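Local structure of citryl-spermidine/3,4-dihydroxybenzoyl-citryl-spermidine:spermidine ligase (3TO3) at residues 12-17 with 135-140; 429-434 with 550-555; 542-547 with 561-566. The protein catalyses the ATP-dependent condensation of spermidine with citryl-spermidine intermediates, a step in making the siderophore petrobactin in Bacillus anthracis. All coordinates share one frame; numbering follows the deposited sequence.

Contact 1 lies on one side of the chain's centre, contacts 2 and 3 together on the other. Contact 1 joins the N-terminal helix 6-15 to the end of helix 115-138 and closes, in sequence, before the others begin. Its centre is about 50 Å from that of contact 2 and 45 Å from that of contact 3. The centres of the latter two are about 12 Å apart, both in the FhuF-like part of the protein, and their segments alternate along the sequence. F547 joins them physically: its CZ lies 3.7 Å from V430 CG2, and its CE2 4.0 Å from L553 CD1. Helices 410-432, 532-547 and 554-560 thus form one packed cluster, remote from the ATP site.

Contact 1: residues 12-17 with 135-140; sequences LKAIES and AQYERC
At the junction of helix 6-15 with the last turn of helix 115-138, the ring of Y137 lies against the backbone of A14 and makes a CH-pi contact. The CA of A14 stands 3.9 Å from the ring centroid, 17° off the ring normal, over the same face as K13 O. The methyl of A14 fills the angle at the root of the ring, with A14 CB 3.6 Å from Y137 CB. Reaching across to the other helix depends on the first torsion of Y137, which sends CG directly opposite the backbone N (chi1 180°). Further out, the phenol oxygen passes alongside the base of K13, where Y137 OH and K13 CB are 3.6 Å apart; the extended lysine chain crosses the phenol end obliquely and carries its amine off from the tyrosine.

The short link between helices 6-15 and 18-37 supplies the next neighbour. S17 is the N-cap of helix 18-37, and its OG accepts from the backbone N of D19 while also donating to A14 O at 2.8 Å. The backbone N of S17 reaches that carbonyl from the same face, at 3.2 Å, so two donors grip A14 O. The bonds to A14 O and D19 N fix the position of S17 OG, which meets the ring obliquely, 3.6 Å from Y137 CD1. The same turn borders the dimer interface: Q264 of the second subunit hydrogen-bonds through NE2 to I15 O and S17 O.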
ATOM      1  N   LEU B  12       3.507 -21.720   4.142  1.00 38.07           N
ATOM      2  CA  LEU B  12       4.411 -22.378   3.208  1.00 48.16           C
ATOM      3  C   LEU B  12       3.852 -23.706   2.704  1.00 52.36           C
ATOM      4  O   LEU B  12       3.863 -23.960   1.505  1.00 54.64           O
ATOM      5  CB  LEU B  12       5.780 -22.588   3.827  1.00 51.32           C
ATOM      6  CG  LEU B  12       6.631 -21.337   3.809  1.00 50.52           C
ATOM      7  CD1 LEU B  12       8.021 -21.670   4.355  1.00 52.08           C
ATOM      8  CD2 LEU B  12       6.718 -20.843   2.387  1.00 47.60           C
ATOM      9  N   LYS B  13       3.349 -24.541   3.613  1.00 50.93           N
ATOM     10  CA  LYS B  13       2.724 -25.794   3.208  1.00 51.14           C
ATOM     11  C   LYS B  13       1.542 -25.546   2.263  1.00 48.31           C
ATOM     12  O   LYS B  13       1.340 -26.273   1.283  1.00 53.46           O
ATOM     13  CB  LYS B  13       2.295 -26.623   4.426  1.00 51.62           C
ATOM     14  CG  LYS B  13       3.459 -27.269   5.159  1.00 59.92           C
ATOM     15  CD  LYS B  13       2.980 -28.308   6.175  1.00 78.79           C
ATOM     16  CE  LYS B  13       4.142 -28.861   7.016  1.00 87.06           C
ATOM     17  NZ  LYS B  13       3.688 -29.508   8.298  1.00 88.76           N
ATOM     18  N   ALA B  14       0.756 -24.519   2.540  1.00 37.69           N
ATOM     19  CA  ALA B  14      -0.380 -24.247   1.664  1.00 40.96           C
ATOM     20  C   ALA B  14       0.087 -23.875   0.264  1.00 42.02           C
ATOM     21  O   ALA B  14      -0.465 -24.360  -0.729  1.00 50.29           O
ATOM     22  CB  ALA B  14      -1.265 -23.146   2.237  1.00 32.47           C
ATOM     23  N   ILE B  15       1.093 -23.003   0.187  1.00 41.35           N
ATOM     24  CA  ILE B  15       1.590 -22.557  -1.111  1.00 48.38           C
ATOM     25  C   ILE B  15       2.195 -23.718  -1.862  1.00 50.83           C
ATOM     26  O   ILE B  15       2.097 -23.776  -3.088  1.00 48.15           O
ATOM     27  CB  ILE B  15       2.681 -21.467  -1.038  1.00 51.53           C
ATOM     28  CG1 ILE B  15       2.140 -20.211  -0.413  1.00 53.80           C
ATOM     29  CG2 ILE B  15       3.097 -21.081  -2.435  1.00 49.52           C
ATOM     30  CD1 ILE B  15       0.854 -19.812  -1.050  1.00 55.38           C
ATOM     31  N   GLU B  16       2.818 -24.638  -1.121  1.00 50.37           N
ATOM     32  CA  GLU B  16       3.551 -25.748  -1.740  1.00 57.03           C
ATOM     33  C   GLU B  16       2.622 -26.889  -2.089  1.00 56.36           C
ATOM     34  O   GLU B  16       3.075 -27.914  -2.572  1.00 58.31           O
ATOM     35  CB  GLU B  16       4.625 -26.303  -0.793  1.00 56.01           C
ATOM     36  CG  GLU B  16       5.925 -25.528  -0.703  1.00 66.11           C
ATOM     37  CD  GLU B  16       6.679 -25.824   0.607  1.00 84.97           C
ATOM     38  OE1 GLU B  16       6.082 -26.430   1.524  1.00 90.69           O
ATOM     39  OE2 GLU B  16       7.868 -25.452   0.735  1.00 94.74           O
ATOM     40  N   SER B  17       1.335 -26.748  -1.789  1.00 49.58           N
ATOM     41  CA  SER B  17       0.429 -27.887  -1.882  1.00 45.18           C
ATOM     42  C   SER B  17      -0.341 -27.915  -3.192  1.00 52.59           C
ATOM     43  O   SER B  17      -0.138 -27.069  -4.067  1.00 53.34           O
ATOM     44  CB  SER B  17      -0.588 -27.825  -0.761  1.00 47.82           C
ATOM     45  OG  SER B  17      -1.631 -26.931  -1.116  1.00 49.11           O
ATOM     46  N   ALA B 135      -6.905 -20.518   2.459  1.00 39.28           N
ATOM     47  CA  ALA B 135      -8.235 -20.941   2.909  1.00 40.08           C
ATOM     48  C   ALA B 135      -8.607 -22.380   2.436  1.00 33.20           C
ATOM     49  O   ALA B 135      -9.073 -23.192   3.238  1.00 39.18           O
ATOM     50  CB  ALA B 135      -9.295 -19.934   2.523  1.00 31.82           C
ATOM     51  N   GLN B 136      -8.425 -22.677   1.150  1.00 37.39           N
ATOM     52  CA  GLN B 136      -8.727 -24.015   0.620  1.00 42.22           C
ATOM     53  C   GLN B 136      -7.851 -25.058   1.322  1.00 47.71           C
ATOM     54  O   GLN B 136      -8.272 -26.179   1.546  1.00 49.05           O
ATOM     55  CB  GLN B 136      -8.502 -24.093  -0.887  1.00 44.87           C
ATOM     56  CG  GLN B 136      -9.373 -23.149  -1.694  1.00 48.14           C
ATOM     57  CD  GLN B 136     -10.839 -23.375  -1.435  1.00 55.10           C
ATOM     58  OE1 GLN B 136     -11.288 -24.515  -1.356  1.00 62.19           O
ATOM     59  NE2 GLN B 136     -11.591 -22.295  -1.255  1.00 58.11           N
ATOM     60  N   TYR B 137      -6.633 -24.676   1.689  1.00 41.37           N
ATOM     61  CA  TYR B 137      -5.755 -25.622   2.337  1.00 46.41           C
ATOM     62  C   TYR B 137      -6.163 -25.908   3.795  1.00 50.80           C
ATOM     63  O   TYR B 137      -6.014 -27.019   4.274  1.00 51.29           O
ATOM     64  CB  TYR B 137      -4.320 -25.134   2.262  1.00 40.21           C
ATOM     65  CG  TYR B 137      -3.350 -26.064   2.921  1.00 36.34           C
ATOM     66  CD1 TYR B 137      -2.913 -27.193   2.258  1.00 38.74           C
ATOM     67  CD2 TYR B 137      -2.850 -25.808   4.200  1.00 48.27           C
ATOM     68  CE1 TYR B 137      -2.011 -28.075   2.842  1.00 47.10           C
ATOM     69  CE2 TYR B 137      -1.934 -26.688   4.806  1.00 52.21           C
ATOM     70  CZ  TYR B 137      -1.527 -27.829   4.105  1.00 52.34           C
ATOM     71  OH  TYR B 137      -0.639 -28.738   4.630  1.00 58.06           O
ATOM     72  N   GLU B 138      -6.703 -24.918   4.493  1.00 54.25           N
ATOM     73  CA  GLU B 138      -7.112 -25.123   5.881  1.00 56.49           C
ATOM     74  C   GLU B 138      -8.458 -25.824   6.070  1.00 56.99           C
ATOM     75  O   GLU B 138      -8.717 -26.359   7.148  1.00 60.95           O
ATOM     76  CB  GLU B 138      -7.112 -23.796   6.636  1.00 61.73           C
ATOM     77  CG  GLU B 138      -5.719 -23.269   6.862  1.00 68.85           C
ATOM     78  CD  GLU B 138      -4.967 -24.064   7.917  1.00 84.51           C
ATOM     79  OE1 GLU B 138      -3.831 -24.518   7.633  1.00 87.71           O
ATOM     80  OE2 GLU B 138      -5.505 -24.221   9.038  1.00 91.29           O
ATOM     81  N   ARG B 139      -9.291 -25.835   5.022  1.00 57.99           N
ATOM     82  CA  ARG B 139     -10.659 -26.352   5.104  1.00 58.79           C
ATOM     83  C   ARG B 139     -10.695 -27.866   5.300  1.00 67.71           C
ATOM     84  O   ARG B 139      -9.865 -28.590   4.729  1.00 66.65           O
ATOM     85  CB  ARG B 139     -11.482 -25.957   3.871  1.00 50.58           C
ATOM     86  CG  ARG B 139     -11.240 -26.825   2.627  1.00 59.47           C
ATOM     87  CD  ARG B 139     -12.029 -26.336   1.387  1.00 62.06           C
ATOM     88  NE  ARG B 139     -13.479 -26.228   1.611  1.00 73.89           N
ATOM     89  CZ  ARG B 139     -14.358 -25.732   0.734  1.00 74.78           C
ATOM     90  NH1 ARG B 139     -13.961 -25.275  -0.451  1.00 65.19           N
ATOM     91  NH2 ARG B 139     -15.651 -25.692   1.046  1.00 83.28           N
ATOM     92  N   CYS B 140     -11.674 -28.326   6.090  1.00 74.35           N
ATOM     93  CA  CYS B 140     -11.873 -29.761   6.385  1.00 79.23           C
ATOM     94  C   CYS B 140     -12.736 -30.543   5.364  1.00 85.08           C
ATOM     95  O   CYS B 140     -13.236 -29.988   4.386  1.00 80.26           O
ATOM     96  CB  CYS B 140     -12.442 -29.936   7.801  1.00 74.62           C
ATOM     97  SG  CYS B 140     -12.460 -31.661   8.406  1.00147.57           S
TER

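Contact 2: residues 429-434 with 550-555; sequences VVEHGI and YPHLKD
E431 and L553 cross at about a right angle, while E431 meets H552 obliquely, its carboxylate plane tilted 25° from the imidazole plane. The glutamate offers its oxygens to the edge of the ring and not to its face. H552 NE2 points its N-H at E431 OE2 over 3.4 Å, with an angle of 149° at the hydrogen, a weak bond. E431 OE1 also lies in the ring plane near H552 NE2, at a longer 3.9 Å. The glutamate gets there by a bend: CG leaves opposite the backbone N, and the chain then kinks at chi2 (105°), turning the carboxylate toward H552.

These residues sit where the C-terminal end of helix 410-432, closed by G433 with its positive phi, faces a 3-10 turn, 551-553, that leads directly into helix 554-560. The turn is held by the backbone bond from L553 N to Y550 O and directs L553 at the end of helix 410-432, while H552 reaches it with its ring. L553 sets its two methyls across the glutamate: CD1 packs on E431 CB at 3.9 Å, and CD2 approaches E431 OE2 at 3.7 Å. Its CB rests more loosely against V430 CG1, 4.3 Å away, and V430 continues onto F557 and I560 of helix 554-560. The carbonyl of V430, at the end of its helix, accepts a hydrogen bond from R556 NH1. On the glutamate's other flank, its CG stands 3.5 Å above the plane of the H432 ring, whose NE2 is bonded to D335.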
ATOM      1  N   VAL B 429     -40.083  -4.431  -6.936  1.00 41.51           N
ATOM      2  CA  VAL B 429     -39.779  -3.625  -8.107  1.00 44.46           C
ATOM      3  C   VAL B 429     -41.053  -3.149  -8.805  1.00 44.47           C
ATOM      4  O   VAL B 429     -41.219  -1.957  -9.072  1.00 41.80           O
ATOM      5  CB  VAL B 429     -38.902  -4.397  -9.120  1.00 49.72           C
ATOM      6  CG1 VAL B 429     -38.981  -3.758 -10.508  1.00 43.20           C
ATOM      7  CG2 VAL B 429     -37.465  -4.470  -8.615  1.00 52.13           C
ATOM      8  N   VAL B 430     -41.964  -4.075  -9.077  1.00 41.07           N
ATOM      9  CA  VAL B 430     -43.136  -3.758  -9.917  1.00 41.57           C
ATOM     10  C   VAL B 430     -44.253  -3.010  -9.184  1.00 47.55           C
ATOM     11  O   VAL B 430     -44.880  -2.068  -9.708  1.00 51.52           O
ATOM     12  CB  VAL B 430     -43.694  -5.035 -10.552  1.00 47.87           C
ATOM     13  CG1 VAL B 430     -44.879  -4.719 -11.450  1.00 46.80           C
ATOM     14  CG2 VAL B 430     -42.568  -5.822 -11.306  1.00 35.49           C
ATOM     15  N   GLU B 431     -44.536  -3.437  -7.966  1.00 52.01           N
ATOM     16  CA  GLU B 431     -45.610  -2.792  -7.223  1.00 55.80           C
ATOM     17  C   GLU B 431     -45.097  -1.503  -6.621  1.00 53.18           C
ATOM     18  O   GLU B 431     -45.834  -0.546  -6.529  1.00 55.53           O
ATOM     19  CB  GLU B 431     -46.167  -3.712  -6.126  1.00 57.26           C
ATOM     20  CG  GLU B 431     -47.055  -3.003  -5.102  1.00 67.87           C
ATOM     21  CD  GLU B 431     -48.545  -3.304  -5.284  1.00 80.94           C
ATOM     22  OE1 GLU B 431     -49.015  -4.352  -4.764  1.00 86.81           O
ATOM     23  OE2 GLU B 431     -49.240  -2.496  -5.940  1.00 81.48           O
ATOM     24  N   HIS B 432     -43.871  -1.527  -6.099  1.00 52.41           N
ATOM     25  CA  HIS B 432     -43.321  -0.352  -5.435  1.00 59.18           C
ATOM     26  C   HIS B 432     -42.308   0.550  -6.152  1.00 59.53           C
ATOM     27  O   HIS B 432     -41.971   1.611  -5.628  1.00 50.86           O
ATOM     28  CB  HIS B 432     -42.803  -0.775  -4.062  1.00 54.69           C
ATOM     29  CG  HIS B 432     -43.865  -1.397  -3.221  1.00 52.58           C
ATOM     30  ND1 HIS B 432     -44.863  -0.654  -2.632  1.00 54.04           N
ATOM     31  CD2 HIS B 432     -44.129  -2.689  -2.923  1.00 47.22           C
ATOM     32  CE1 HIS B 432     -45.688  -1.460  -1.990  1.00 53.83           C
ATOM     33  NE2 HIS B 432     -45.265  -2.700  -2.149  1.00 56.90           N
ATOM     34  N   GLY B 433     -41.860   0.157  -7.345  1.00 60.66           N
ATOM     35  CA  GLY B 433     -40.724   0.810  -7.992  1.00 52.19           C
ATOM     36  C   GLY B 433     -39.415   0.882  -7.199  1.00 47.56           C
ATOM     37  O   GLY B 433     -38.641   1.822  -7.333  1.00 46.35           O
ATOM     38  N   ILE B 434     -39.137  -0.126  -6.391  1.00 46.12           N
ATOM     39  CA  ILE B 434     -37.949  -0.102  -5.567  1.00 43.30           C
ATOM     40  C   ILE B 434     -37.065  -1.307  -5.901  1.00 49.23           C
ATOM     41  O   ILE B 434     -37.488  -2.445  -5.750  1.00 49.86           O
ATOM     42  CB  ILE B 434     -38.336  -0.195  -4.099  1.00 47.10           C
ATOM     43  CG1 ILE B 434     -39.097   1.056  -3.674  1.00 52.11           C
ATOM     44  CG2 ILE B 434     -37.121  -0.373  -3.230  1.00 51.58           C
ATOM     45  CD1 ILE B 434     -39.482   1.033  -2.226  1.00 51.25           C
ATOM     46  N   TYR B 550     -52.385 -10.156  -9.722  1.00 69.42           N
ATOM     47  CA  TYR B 550     -52.431  -8.705  -9.560  1.00 57.35           C
ATOM     48  C   TYR B 550     -52.578  -7.992 -10.907  1.00 61.84           C
ATOM     49  O   TYR B 550     -51.627  -7.404 -11.409  1.00 63.71           O
ATOM     50  CB  TYR B 550     -51.212  -8.198  -8.769  1.00 52.69           C
ATOM     51  CG  TYR B 550     -51.046  -8.911  -7.442  1.00 61.85           C
ATOM     52  CD1 TYR B 550     -50.080  -9.889  -7.254  1.00 63.83           C
ATOM     53  CD2 TYR B 550     -51.899  -8.638  -6.389  1.00 74.21           C
ATOM     54  CE1 TYR B 550     -49.957 -10.558  -6.032  1.00 68.93           C
ATOM     55  CE2 TYR B 550     -51.788  -9.290  -5.171  1.00 74.54           C
ATOM     56  CZ  TYR B 550     -50.825 -10.244  -4.992  1.00 78.07           C
ATOM     57  OH  TYR B 550     -50.765 -10.876  -3.765  1.00 83.62           O
ATOM     58  N   PRO B 551     -53.793  -8.033 -11.483  1.00 64.49           N
ATOM     59  CA  PRO B 551     -54.136  -7.396 -12.761  1.00 70.83           C
ATOM     60  C   PRO B 551     -53.805  -5.903 -12.775  1.00 78.85           C
ATOM     61  O   PRO B 551     -53.419  -5.353 -13.813  1.00 84.37           O
ATOM     62  CB  PRO B 551     -55.664  -7.574 -12.851  1.00 70.43           C
ATOM     63  CG  PRO B 551     -55.974  -8.703 -11.968  1.00 67.96           C
ATOM     64  CD  PRO B 551     -54.956  -8.689 -10.864  1.00 67.82           C
ATOM     65  N   HIS B 552     -53.980  -5.240 -11.640  1.00 77.67           N
ATOM     66  CA  HIS B 552     -53.665  -3.820 -11.581  1.00 87.97           C
ATOM     67  C   HIS B 552     -52.170  -3.566 -11.880  1.00 81.05           C
ATOM     68  O   HIS B 552     -51.756  -2.454 -12.214  1.00 72.38           O
ATOM     69  CB  HIS B 552     -54.103  -3.214 -10.239  1.00 89.14           C
ATOM     70  CG  HIS B 552     -53.313  -3.696  -9.059  1.00 88.18           C
ATOM     71  ND1 HIS B 552     -53.665  -4.815  -8.335  1.00 88.41           N
ATOM     72  CD2 HIS B 552     -52.200  -3.196  -8.466  1.00 83.61           C
ATOM     73  CE1 HIS B 552     -52.796  -4.987  -7.352  1.00 84.91           C
ATOM     74  NE2 HIS B 552     -51.899  -4.017  -7.407  1.00 77.93           N
ATOM     75  N   LEU B 553     -51.363  -4.614 -11.784  1.00 72.65           N
ATOM     76  CA  LEU B 553     -49.939  -4.465 -12.044  1.00 65.42           C
ATOM     77  C   LEU B 553     -49.556  -4.787 -13.484  1.00 68.69           C
ATOM     78  O   LEU B 553     -48.397  -4.654 -13.857  1.00 65.05           O
ATOM     79  CB  LEU B 553     -49.127  -5.319 -11.064  1.00 51.39           C
ATOM     80  CG  LEU B 553     -49.235  -4.878  -9.601  1.00 54.77           C
ATOM     81  CD1 LEU B 553     -48.350  -5.679  -8.701  1.00 53.95           C
ATOM     82  CD2 LEU B 553     -48.865  -3.420  -9.482  1.00 67.47           C
ATOM     83  N   LYS B 554     -50.523  -5.186 -14.302  1.00 74.63           N
ATOM     84  CA  LYS B 554     -50.199  -5.717 -15.623  1.00 72.86           C
ATOM     85  C   LYS B 554     -49.389  -4.754 -16.464  1.00 68.78           C
ATOM     86  O   LYS B 554     -48.358  -5.127 -17.021  1.00 71.38           O
ATOM     87  CB  LYS B 554     -51.456  -6.101 -16.394  1.00 76.07           C
ATOM     88  CG  LYS B 554     -51.165  -6.783 -17.728  1.00 80.79           C
ATOM     89  CD  LYS B 554     -52.465  -7.092 -18.465  1.00 89.81           C
ATOM     90  CE  LYS B 554     -52.276  -8.094 -19.593  1.00 92.81           C
ATOM     91  NZ  LYS B 554     -52.193  -9.492 -19.074  1.00 94.21           N
ATOM     92  N   ASP B 555     -49.855  -3.517 -16.572  1.00 63.25           N
ATOM     93  CA  ASP B 555     -49.229  -2.578 -17.499  1.00 65.49           C
ATOM     94  C   ASP B 555     -47.885  -2.125 -16.964  1.00 62.74           C
ATOM     95  O   ASP B 555     -46.996  -1.765 -17.725  1.00 71.63           O
ATOM     96  CB  ASP B 555     -50.146  -1.395 -17.798  1.00 75.84           C
ATOM     97  CG  ASP B 555     -51.246  -1.746 -18.812  1.00 96.77           C
ATOM     98  OD1 ASP B 555     -51.017  -2.652 -19.650  1.00 99.95           O
ATOM     99  OD2 ASP B 555     -52.334  -1.112 -18.786  1.00103.70           O
TER

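Contact 3: residues 542-547 with 561-566; sequences EIENHF and QLYTPT
Y563 spans from a type I beta turn, Q561 to T564, back to I543 and E544, tying the loop after helix 554-560 to helix 532-547, which precedes helix 554-560 in the chain. As the third residue of that turn, it sets out with CG opposite its own carbonyl carbon (chi1 -56°), and the bond from CA to CB already heads for helix 532-547. L592 and R596 of helix 591-600 also touch this side chain. The first ring atom to meet helix 532-547 is CE2, 3.2 Å from E544 OE2, which lies in the ring plane at its edge. Next comes CZ, 3.4 Å from the same oxygen. At the tip, Y563 OH donates to E544 OE2 over 2.7 Å, with the carboxylate plane turned 43° from the ring. E544 CG lies 3.6 Å from Y563 OH, and the bend at chi2 (-62°) brings OE2 round to the hydroxyl. I543 runs past the tyrosine in the opposite direction and sets its CG2 methyl 3.5 Å from Y563 OH. The hydroxyl's bond falls on the anti lone pair of E544 OE2, the one facing away from OE1.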
ATOM      1  N   GLU B 542     -43.467 -19.152 -12.714  1.00 36.41           N
ATOM      2  CA  GLU B 542     -43.670 -18.591 -11.390  1.00 41.77           C
ATOM      3  C   GLU B 542     -43.918 -17.082 -11.375  1.00 48.78           C
ATOM      4  O   GLU B 542     -44.749 -16.595 -10.602  1.00 58.12           O
ATOM      5  CB  GLU B 542     -42.525 -18.959 -10.461  1.00 39.67           C
ATOM      6  CG  GLU B 542     -42.459 -20.427 -10.273  1.00 49.63           C
ATOM      7  CD  GLU B 542     -43.721 -20.988  -9.662  1.00 55.31           C
ATOM      8  OE1 GLU B 542     -44.544 -20.195  -9.141  1.00 55.02           O
ATOM      9  OE2 GLU B 542     -43.879 -22.229  -9.701  1.00 59.27           O
ATOM     10  N   ILE B 543     -43.199 -16.353 -12.217  1.00 47.00           N
ATOM     11  CA  ILE B 543     -43.411 -14.926 -12.343  1.00 44.49           C
ATOM     12  C   ILE B 543     -44.837 -14.748 -12.849  1.00 42.57           C
ATOM     13  O   ILE B 543     -45.612 -13.997 -12.273  1.00 49.74           O
ATOM     14  CB  ILE B 543     -42.377 -14.271 -13.309  1.00 47.74           C
ATOM     15  CG1 ILE B 543     -40.999 -14.162 -12.652  1.00 50.46           C
ATOM     16  CG2 ILE B 543     -42.843 -12.890 -13.766  1.00 41.21           C
ATOM     17  CD1 ILE B 543     -39.808 -13.948 -13.711  1.00 39.05           C
ATOM     18  N   GLU B 544     -45.189 -15.461 -13.916  1.00 50.71           N
ATOM     19  CA  GLU B 544     -46.534 -15.363 -14.480  1.00 49.80           C
ATOM     20  C   GLU B 544     -47.616 -15.711 -13.458  1.00 52.38           C
ATOM     21  O   GLU B 544     -48.630 -15.027 -13.380  1.00 54.49           O
ATOM     22  CB  GLU B 544     -46.698 -16.246 -15.721  1.00 44.98           C
ATOM     23  CG  GLU B 544     -46.045 -15.692 -16.984  1.00 54.57           C
ATOM     24  CD  GLU B 544     -46.619 -14.357 -17.451  1.00 62.52           C
ATOM     25  OE1 GLU B 544     -47.862 -14.197 -17.477  1.00 67.41           O
ATOM     26  OE2 GLU B 544     -45.812 -13.468 -17.812  1.00 64.10           O
ATOM     27  N   ASN B 545     -47.384 -16.777 -12.699  0.59 51.78           N
ATOM     28  CA  ASN B 545     -48.333 -17.220 -11.686  0.59 53.73           C
ATOM     29  C   ASN B 545     -48.613 -16.111 -10.649  0.59 55.24           C
ATOM     30  O   ASN B 545     -49.772 -15.902 -10.245  0.59 53.67           O
ATOM     31  CB  ASN B 545     -47.853 -18.525 -11.011  0.59 55.02           C
ATOM     32  CG  ASN B 545     -48.243 -19.797 -11.799  0.59 65.20           C
ATOM     33  OD1 ASN B 545     -47.645 -20.866 -11.615  0.59 64.44           O
ATOM     34  ND2 ASN B 545     -49.249 -19.682 -12.664  0.59 68.26           N
ATOM     35  N   HIS B 546     -47.555 -15.400 -10.238  1.00 48.18           N
ATOM     36  CA  HIS B 546     -47.664 -14.306  -9.270  1.00 48.44           C
ATOM     37  C   HIS B 546     -48.475 -13.153  -9.846  1.00 51.54           C
ATOM     38  O   HIS B 546     -49.487 -12.748  -9.276  1.00 53.53           O
ATOM     39  CB  HIS B 546     -46.299 -13.760  -8.852  1.00 42.40           C
ATOM     40  CG  HIS B 546     -46.391 -12.588  -7.923  1.00 52.09           C
ATOM     41  ND1 HIS B 546     -46.737 -12.718  -6.592  1.00 56.89           N
ATOM     42  CD2 HIS B 546     -46.201 -11.263  -8.133  1.00 48.17           C
ATOM     43  CE1 HIS B 546     -46.751 -11.525  -6.022  1.00 57.90           C
ATOM     44  NE2 HIS B 546     -46.434 -10.625  -6.937  1.00 53.98           N
ATOM     45  N   PHE B 547     -48.034 -12.645 -10.993  1.00 56.37           N
ATOM     46  CA  PHE B 547     -48.651 -11.453 -11.564  1.00 58.80           C
ATOM     47  C   PHE B 547     -50.047 -11.663 -12.126  1.00 60.26           C
ATOM     48  O   PHE B 547     -50.779 -10.696 -12.342  1.00 66.41           O
ATOM     49  CB  PHE B 547     -47.710 -10.740 -12.538  1.00 52.87           C
ATOM     50  CG  PHE B 547     -46.598 -10.050 -11.845  1.00 49.02           C
ATOM     51  CD1 PHE B 547     -45.304 -10.511 -11.943  1.00 43.46           C
ATOM     52  CD2 PHE B 547     -46.861  -8.971 -11.022  1.00 52.93           C
ATOM     53  CE1 PHE B 547     -44.262  -9.883 -11.260  1.00 48.11           C
ATOM     54  CE2 PHE B 547     -45.829  -8.336 -10.330  1.00 49.63           C
ATOM     55  CZ  PHE B 547     -44.540  -8.784 -10.449  1.00 50.87           C
ATOM     56  N   GLN B 561     -40.434  -4.870 -18.976  1.00 55.98           N
ATOM     57  CA  GLN B 561     -39.809  -5.686 -20.013  1.00 55.17           C
ATOM     58  C   GLN B 561     -38.799  -6.746 -19.515  1.00 53.92           C
ATOM     59  O   GLN B 561     -37.667  -6.789 -19.975  1.00 52.98           O
ATOM     60  CB  GLN B 561     -39.110  -4.769 -21.009  1.00 62.91           C
ATOM     61  CG  GLN B 561     -40.023  -3.823 -21.732  1.00 76.75           C
ATOM     62  CD  GLN B 561     -39.988  -4.052 -23.228  1.00 85.14           C
ATOM     63  OE1 GLN B 561     -39.364  -3.287 -23.975  1.00 86.05           O
ATOM     64  NE2 GLN B 561     -40.645  -5.121 -23.677  1.00 84.36           N
ATOM     65  N   LEU B 562     -39.205  -7.596 -18.584  1.00 51.93           N
ATOM     66  CA  LEU B 562     -38.334  -8.644 -18.104  1.00 50.19           C
ATOM     67  C   LEU B 562     -38.131  -9.732 -19.144  1.00 54.05           C
ATOM     68  O   LEU B 562     -37.232 -10.571 -19.002  1.00 52.94           O
ATOM     69  CB  LEU B 562     -38.931  -9.272 -16.856  1.00 54.70           C
ATOM     70  CG  LEU B 562     -39.084  -8.299 -15.708  1.00 63.11           C
ATOM     71  CD1 LEU B 562     -39.495  -9.087 -14.492  1.00 71.33           C
ATOM     72  CD2 LEU B 562     -37.765  -7.602 -15.479  1.00 55.11           C
ATOM     73  N   TYR B 563     -39.019  -9.766 -20.135  1.00 47.16           N
ATOM     74  CA  TYR B 563     -38.970 -10.761 -21.219  1.00 46.34           C
ATOM     75  C   TYR B 563     -38.265 -10.231 -22.464  1.00 50.89           C
ATOM     76  O   TYR B 563     -38.348 -10.855 -23.537  1.00 50.28           O
ATOM     77  CB  TYR B 563     -40.363 -11.289 -21.580  1.00 47.33           C
ATOM     78  CG  TYR B 563     -41.107 -11.883 -20.405  1.00 52.93           C
ATOM     79  CD1 TYR B 563     -40.420 -12.406 -19.322  1.00 49.06           C
ATOM     80  CD2 TYR B 563     -42.494 -11.931 -20.387  1.00 51.34           C
ATOM     81  CE1 TYR B 563     -41.087 -12.957 -18.242  1.00 50.92           C
ATOM     82  CE2 TYR B 563     -43.175 -12.484 -19.321  1.00 49.45           C
ATOM     83  CZ  TYR B 563     -42.468 -12.999 -18.252  1.00 55.84           C
ATOM     84  OH  TYR B 563     -43.145 -13.544 -17.183  1.00 60.02           O
ATOM     85  N   THR B 564     -37.673  -9.040 -22.379  1.00 46.70           N
ATOM     86  CA  THR B 564     -36.982  -8.508 -23.567  1.00 53.10           C
ATOM     87  C   THR B 564     -35.922  -9.511 -24.048  1.00 51.43           C
ATOM     88  O   THR B 564     -35.300 -10.235 -23.239  1.00 46.09           O
ATOM     89  CB  THR B 564     -36.327  -7.134 -23.319  1.00 57.92           C
ATOM     90  OG1 THR B 564     -35.985  -6.530 -24.573  1.00 68.50           O
ATOM     91  CG2 THR B 564     -35.068  -7.292 -22.482  1.00 54.36           C
ATOM     92  N   PRO B 565     -35.744  -9.588 -25.368  1.00 48.26           N
ATOM     93  CA  PRO B 565     -34.835 -10.548 -26.010  1.00 45.57           C
ATOM     94  C   PRO B 565     -33.391 -10.348 -25.578  1.00 54.44           C
ATOM     95  O   PRO B 565     -32.700 -11.319 -25.280  1.00 50.74           O
ATOM     96  CB  PRO B 565     -34.979 -10.228 -27.498  1.00 47.29           C
ATOM     97  CG  PRO B 565     -36.375  -9.630 -27.617  1.00 47.25           C
ATOM     98  CD  PRO B 565     -36.558  -8.842 -26.340  1.00 47.35           C
ATOM     99  N   THR B 566     -32.951  -9.096 -25.545  1.00 57.02           N
ATOM    100  CA  THR B 566     -31.584  -8.779 -25.176  1.00 53.41           C
ATOM    101  C   THR B 566     -31.608  -7.580 -24.238  1.00 58.72           C
ATOM    102  O   THR B 566     -32.562  -6.800 -24.250  1.00 60.35           O
ATOM    103  CB  THR B 566     -30.721  -8.437 -26.414  1.00 50.06           C
ATOM    104  OG1 THR B 566     -31.187  -7.226 -26.981  1.00 61.13           O
ATOM    105  CG2 THR B 566     -30.821  -9.525 -27.505  1.00 45.86           C
TER